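Local coordinates for flavin-dependent thymidylate synthase (PDB 6J61) that catalyses the reductive methylation of dUMP to dTMP, using FAD as cofactor, methylenetetrahydrofolate as methyl donor and NADPH as reductant, at the interface of chains A and B and the interface of chains A and C. Residues are numbered along the deposited sequence; one frame, centred on the assembly and turned at random. Chains: chain A/B/C, Flavin-dependent thymidylate synthase.

Contact 1: the interface of chains A and B. Residues chain A 26, 29, 34, 36; chain B 16, 18, 67, 169.
In this subunit interface of the ThyX homotetramer, helix 24-32 of chain A and the loop after it lie against beta-strands of chain B, and A:Ser34 of that loop meets B:Tyr169 and B:Arg16. Two donors of chain B grip its backbone carbonyl oxygen. B:Tyr169 OH donates to A:Ser34 O at 2.7 Å, and that carbonyl oxygen lies at the ring's edge, in its plane. The guanidinium B:Arg16 NH1 reaches the same A:Ser34 O at 2.8 Å, in the carbonyl plane and on a lone pair, nearly straight (163° at H). An arginine suits the place because its long chain, bent at chi3, carries a flat N-H donor from the strand to a backbone acceptor, while B:Val18 CG2 packs on one face of the guanidinium.

A:Gln29 crosses B:Tyr169 at about a right angle, its amide plane 60° from the ring. Its CG is anti to the backbone N (chi1 165°) and the chain extended; it and B:Val18 come from opposite directions, and B:Val18 CG1 lies obliquely off the outer end of the amide, 3.5 Å from A:Gln29 OE1 and much the same from NE2. A:Gln29 NE2 donates to A:Gly36 O at 3.0 Å, which helps fix the amide's rotation and ties helix to loop. A:Gly36 N bonds to the hydroxyl OG of A:Ser34 at 2.9 Å. Chain B thus presents strands 13-21, 65-73 and 165-173 to a helix and loop of chain A.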
ATOM      1  N   ALA A  26      16.253 -16.998   1.806  1.00 33.60           N
ATOM      2  CA  ALA A  26      15.643 -16.086   0.848  1.00 31.83           C
ATOM      3  C   ALA A  26      15.976 -14.616   1.154  1.00 32.15           C
ATOM      4  O   ALA A  26      16.183 -13.808   0.246  1.00 30.23           O
ATOM      5  CB  ALA A  26      14.140 -16.304   0.833  1.00 31.35           C
ATOM      6  N   GLN A  29      19.561 -14.166   0.129  1.00 37.73           N
ATOM      7  CA  GLN A  29      19.642 -14.276  -1.321  1.00 38.79           C
ATOM      8  C   GLN A  29      19.217 -12.960  -1.994  1.00 40.07           C
ATOM      9  O   GLN A  29      19.939 -12.418  -2.844  1.00 39.66           O
ATOM     10  CB  GLN A  29      18.744 -15.425  -1.796  1.00 39.34           C
ATOM     11  CG  GLN A  29      18.450 -15.424  -3.291  1.00 37.31           C
ATOM     12  CD  GLN A  29      17.444 -16.485  -3.684  1.00 39.06           C
ATOM     13  OE1 GLN A  29      16.340 -16.551  -3.144  1.00 36.93           O
ATOM     14  NE2 GLN A  29      17.823 -17.324  -4.635  1.00 41.67           N
ATOM     15  N   SER A  34      21.373 -12.342  -5.878  1.00 50.21           N
ATOM     16  CA  SER A  34      22.128 -13.432  -6.473  1.00 51.89           C
ATOM     17  C   SER A  34      21.529 -14.083  -7.707  1.00 52.48           C
ATOM     18  O   SER A  34      20.308 -14.094  -7.896  1.00 52.43           O
ATOM     19  CB  SER A  34      22.371 -14.509  -5.410  1.00 51.91           C
ATOM     20  OG  SER A  34      23.168 -15.559  -5.923  1.00 54.66           O
ATOM     21  N   GLY A  36      22.193 -17.120  -8.133  1.00 48.35           N
ATOM     22  CA  GLY A  36      21.949 -18.448  -7.615  1.00 48.40           C
ATOM     23  C   GLY A  36      21.354 -18.491  -6.226  1.00 48.97           C
ATOM     24  O   GLY A  36      20.523 -17.655  -5.876  1.00 49.63           O
TER
ATOM     25  N   ARG B  16      14.409 -13.630 -14.676  1.00 48.01           N
ATOM     26  CA  ARG B  16      14.480 -14.987 -14.165  1.00 46.65           C
ATOM     27  C   ARG B  16      13.526 -15.206 -12.995  1.00 46.66           C
ATOM     28  O   ARG B  16      13.338 -14.319 -12.165  1.00 49.40           O
ATOM     29  CB  ARG B  16      15.917 -15.267 -13.739  1.00 46.24           C
ATOM     30  CG  ARG B  16      16.102 -16.463 -12.836  1.00 48.36           C
ATOM     31  CD  ARG B  16      17.455 -16.385 -12.146  1.00 48.28           C
ATOM     32  NE  ARG B  16      17.382 -16.902 -10.784  1.00 48.73           N
ATOM     33  CZ  ARG B  16      18.127 -16.459  -9.780  1.00 47.56           C
ATOM     34  NH1 ARG B  16      19.004 -15.488  -9.983  1.00 45.37           N
ATOM     35  NH2 ARG B  16      17.991 -16.986  -8.571  1.00 49.09           N
ATOM     36  N   VAL B  18      12.754 -16.642  -9.531  1.00 44.37           N
ATOM     37  CA  VAL B  18      13.451 -17.123  -8.345  1.00 42.48           C
ATOM     38  C   VAL B  18      12.574 -18.037  -7.505  1.00 42.44           C
ATOM     39  O   VAL B  18      13.047 -19.048  -6.994  1.00 43.28           O
ATOM     40  CB  VAL B  18      13.903 -15.962  -7.434  1.00 44.21           C
ATOM     41  CG1 VAL B  18      14.636 -16.516  -6.204  1.00 44.24           C
ATOM     42  CG2 VAL B  18      14.796 -15.006  -8.204  1.00 45.52           C
ATOM     43  N   LYS B  67       8.326 -14.164  -7.632  1.00 35.30           N
ATOM     44  CA  LYS B  67       9.494 -13.371  -7.283  1.00 35.01           C
ATOM     45  C   LYS B  67      10.511 -13.581  -8.422  1.00 36.37           C
ATOM     46  O   LYS B  67      10.934 -14.700  -8.688  1.00 37.13           O
ATOM     47  CB  LYS B  67      10.068 -13.855  -5.943  1.00 32.36           C
ATOM     48  CG  LYS B  67      11.024 -12.879  -5.270  1.00 33.18           C
ATOM     49  CD  LYS B  67      11.992 -13.572  -4.293  1.00 30.32           C
ATOM     50  CE  LYS B  67      11.281 -14.397  -3.232  1.00 32.33           C
ATOM     51  NZ  LYS B  67      12.237 -15.091  -2.306  1.00 31.26           N
ATOM     52  N   TYR B 169      15.710  -7.664  -7.469  1.00 35.52           N
ATOM     53  CA  TYR B 169      14.754  -8.730  -7.208  1.00 35.54           C
ATOM     54  C   TYR B 169      13.392  -8.020  -7.180  1.00 36.93           C
ATOM     55  O   TYR B 169      13.288  -6.882  -6.727  1.00 35.26           O
ATOM     56  CB  TYR B 169      15.032  -9.394  -5.865  1.00 35.96           C
ATOM     57  CG  TYR B 169      15.873 -10.645  -5.953  1.00 36.97           C
ATOM     58  CD1 TYR B 169      16.978 -10.711  -6.801  1.00 38.22           C
ATOM     59  CD2 TYR B 169      15.579 -11.754  -5.170  1.00 36.20           C
ATOM     60  CE1 TYR B 169      17.767 -11.854  -6.864  1.00 39.36           C
ATOM     61  CE2 TYR B 169      16.358 -12.899  -5.218  1.00 37.64           C
ATOM     62  CZ  TYR B 169      17.452 -12.946  -6.066  1.00 39.87           C
ATOM     63  OH  TYR B 169      18.237 -14.078  -6.104  1.00 41.11           O
TER

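Contact 2: the interface of chains A and C. Residues chain A 217-218, 246, 251, 255; chain C 226, 228-229.
A two-fold symmetric interface between two ThyX subunits joins chains A and C and helps to hold the homotetramer together, here by the start of helix 227-236 of chain C seated against three helical segments of chain A. The carboxylate of A:Glu217 accepts from the backbone N of C:Thr228, OE2 lying 2.9 Å from that N and using its syn lone pair (164° at H). An acid suits this place, since the first turn of a helix offers N-H groups and its dipole would probably favour a negative charge. A:Glu217 crosses the C:Thr228 side chain at about a right angle, its bend at chi2 turning the carboxylate toward the helix start.

C:Ser226 acts as the helix N-cap. Its OG takes the N-H of C:Glu229 at 3.2 Å and gives a bond to C:Glu229 OE1, which also accepts from C:Ser226 N at 2.8 Å, the reciprocal pairing of a capping box. C:Ser226 OG sits between the backbone N and carbonyl carbon (chi1 71°), where it also receives A:Arg255 NH2 at 3.3 Å, a bent bond with OG 25° out of the guanidinium plane. Replacing C:Ser226 by an alanine removes OG, which is likely to leave the C:Glu229 N-H uncapped and A:Arg255 NH2 without this acceptor across the interface.

The guanidinium of A:Arg255 is sandwiched: A:His218 CE1 lies 3.4 Å above one face, over its centre, and A:Leu251 CD2 covers the other near the rim. A:Arg255 NH2 also makes a long salt bridge of 3.6 Å to A:Glu217 OE2, which helps position both groups. Both methyls of A:Leu251 lie against the hydroxyl OG1 of C:Thr228, whereas A:Leu246 CD2 makes an apolar contact with C:Glu229 CA at 4.1 Å.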
ATOM      1  N   GLU A 217      15.818 -10.246  19.400  1.00 40.00           N
ATOM      2  CA  GLU A 217      16.880  -9.450  19.991  1.00 39.95           C
ATOM      3  C   GLU A 217      16.729  -7.933  19.813  1.00 39.77           C
ATOM      4  O   GLU A 217      16.757  -7.189  20.792  1.00 37.03           O
ATOM      5  CB  GLU A 217      18.222  -9.926  19.411  1.00 41.45           C
ATOM      6  CG  GLU A 217      19.468  -9.155  19.849  1.00 42.02           C
ATOM      7  CD  GLU A 217      19.609  -9.034  21.354  1.00 43.81           C
ATOM      8  OE1 GLU A 217      19.433 -10.039  22.078  1.00 43.77           O
ATOM      9  OE2 GLU A 217      19.917  -7.919  21.812  1.00 46.92           O
ATOM     10  N   HIS A 218      16.552  -7.487  18.571  1.00 39.19           N
ATOM     11  CA  HIS A 218      16.446  -6.065  18.259  1.00 39.90           C
ATOM     12  C   HIS A 218      15.098  -5.359  18.408  1.00 41.09           C
ATOM     13  O   HIS A 218      15.065  -4.166  18.707  1.00 41.86           O
ATOM     14  CB  HIS A 218      16.961  -5.825  16.846  1.00 38.58           C
ATOM     15  CG  HIS A 218      18.403  -6.174  16.668  1.00 41.08           C
ATOM     16  ND1 HIS A 218      19.425  -5.386  17.155  1.00 41.30           N
ATOM     17  CD2 HIS A 218      18.995  -7.249  16.096  1.00 41.52           C
ATOM     18  CE1 HIS A 218      20.584  -5.963  16.889  1.00 42.34           C
ATOM     19  NE2 HIS A 218      20.351  -7.094  16.248  1.00 42.20           N
ATOM     20  N   LEU A 246      28.784  -3.107  27.598  1.00 59.26           N
ATOM     21  CA  LEU A 246      28.248  -3.803  26.435  1.00 59.80           C
ATOM     22  C   LEU A 246      29.099  -5.015  26.057  1.00 60.69           C
ATOM     23  O   LEU A 246      28.597  -6.146  26.020  1.00 60.82           O
ATOM     24  CB  LEU A 246      28.146  -2.846  25.240  1.00 58.26           C
ATOM     25  CG  LEU A 246      27.169  -1.675  25.380  1.00 55.51           C
ATOM     26  CD1 LEU A 246      27.371  -0.710  24.240  1.00 56.81           C
ATOM     27  CD2 LEU A 246      25.748  -2.181  25.405  1.00 54.07           C
ATOM     28  N   LEU A 251      29.047  -7.767  22.918  1.00 55.32           N
ATOM     29  CA  LEU A 251      28.938  -6.958  21.710  1.00 55.75           C
ATOM     30  C   LEU A 251      30.320  -6.519  21.256  1.00 55.99           C
ATOM     31  O   LEU A 251      31.159  -6.165  22.077  1.00 57.61           O
ATOM     32  CB  LEU A 251      28.071  -5.722  21.963  1.00 56.38           C
ATOM     33  CG  LEU A 251      26.643  -5.920  22.481  1.00 56.69           C
ATOM     34  CD1 LEU A 251      25.899  -4.596  22.402  1.00 57.62           C
ATOM     35  CD2 LEU A 251      25.917  -6.959  21.649  1.00 57.90           C
ATOM     36  N   ARG A 255      28.262  -3.745  15.919  1.00 55.44           N
ATOM     37  CA  ARG A 255      27.175  -3.745  16.896  1.00 55.47           C
ATOM     38  C   ARG A 255      27.533  -2.783  18.025  1.00 55.79           C
ATOM     39  O   ARG A 255      26.751  -1.905  18.384  1.00 56.30           O
ATOM     40  CB  ARG A 255      26.958  -5.149  17.480  1.00 54.12           C
ATOM     41  CG  ARG A 255      25.746  -5.891  16.937  1.00 51.84           C
ATOM     42  CD  ARG A 255      24.453  -5.094  17.136  1.00 52.97           C
ATOM     43  NE  ARG A 255      23.796  -5.266  18.434  1.00 50.40           N
ATOM     44  CZ  ARG A 255      23.373  -6.434  18.911  1.00 50.40           C
ATOM     45  NH1 ARG A 255      23.544  -7.544  18.202  1.00 51.49           N
ATOM     46  NH2 ARG A 255      22.747  -6.494  20.078  1.00 48.24           N
TER
ATOM     47  N   SER C 226      18.516  -2.546  21.557  1.00 44.35           N
ATOM     48  CA  SER C 226      18.327  -3.986  21.541  1.00 44.37           C
ATOM     49  C   SER C 226      18.203  -4.513  22.951  1.00 45.44           C
ATOM     50  O   SER C 226      18.297  -3.755  23.920  1.00 46.46           O
ATOM     51  CB  SER C 226      19.517  -4.667  20.885  1.00 44.67           C
ATOM     52  OG  SER C 226      20.643  -4.589  21.738  1.00 43.26           O
ATOM     53  N   THR C 228      20.289  -6.761  24.476  1.00 46.55           N
ATOM     54  CA  THR C 228      21.576  -6.747  25.166  1.00 47.98           C
ATOM     55  C   THR C 228      21.899  -5.328  25.647  1.00 48.02           C
ATOM     56  O   THR C 228      22.462  -5.143  26.726  1.00 46.61           O
ATOM     57  CB  THR C 228      22.721  -7.238  24.258  1.00 48.04           C
ATOM     58  OG1 THR C 228      23.058  -6.219  23.318  1.00 52.64           O
ATOM     59  CG2 THR C 228      22.302  -8.469  23.500  1.00 49.49           C
ATOM     60  N   GLU C 229      21.536  -4.333  24.842  1.00 48.17           N
ATOM     61  CA  GLU C 229      21.768  -2.937  25.190  1.00 48.74           C
ATOM     62  C   GLU C 229      21.051  -2.585  26.499  1.00 50.05           C
ATOM     63  O   GLU C 229      21.667  -2.056  27.424  1.00 50.42           O
ATOM     64  CB  GLU C 229      21.300  -2.024  24.050  1.00 46.61           C
ATOM     65  CG  GLU C 229      22.362  -1.765  22.996  1.00 45.30           C
ATOM     66  CD  GLU C 229      21.791  -1.311  21.659  1.00 47.44           C
ATOM     67  OE1 GLU C 229      21.223  -2.152  20.934  1.00 48.13           O
ATOM     68  OE2 GLU C 229      21.908  -0.113  21.324  1.00 49.50           O
TER

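The centres of the C-alpha atoms of contacts 1 and 2 are about 30 Å apart; they share no residue, but chain A takes part in both, facing chain B through helix 24-32 and its following loop and chain C through helices 209-220, 239-249 and 253-263. Contact 2 thus uses later segments, probably including the extra C-terminal domain. Each has a symmetry twin, and together they tie one subunit to two neighbours. Their centres lie about 30 and 22 Å from A:Arg184 of chain A, so any effect on catalysis is probably indirect, through holding together the three monomers that form each FAD site.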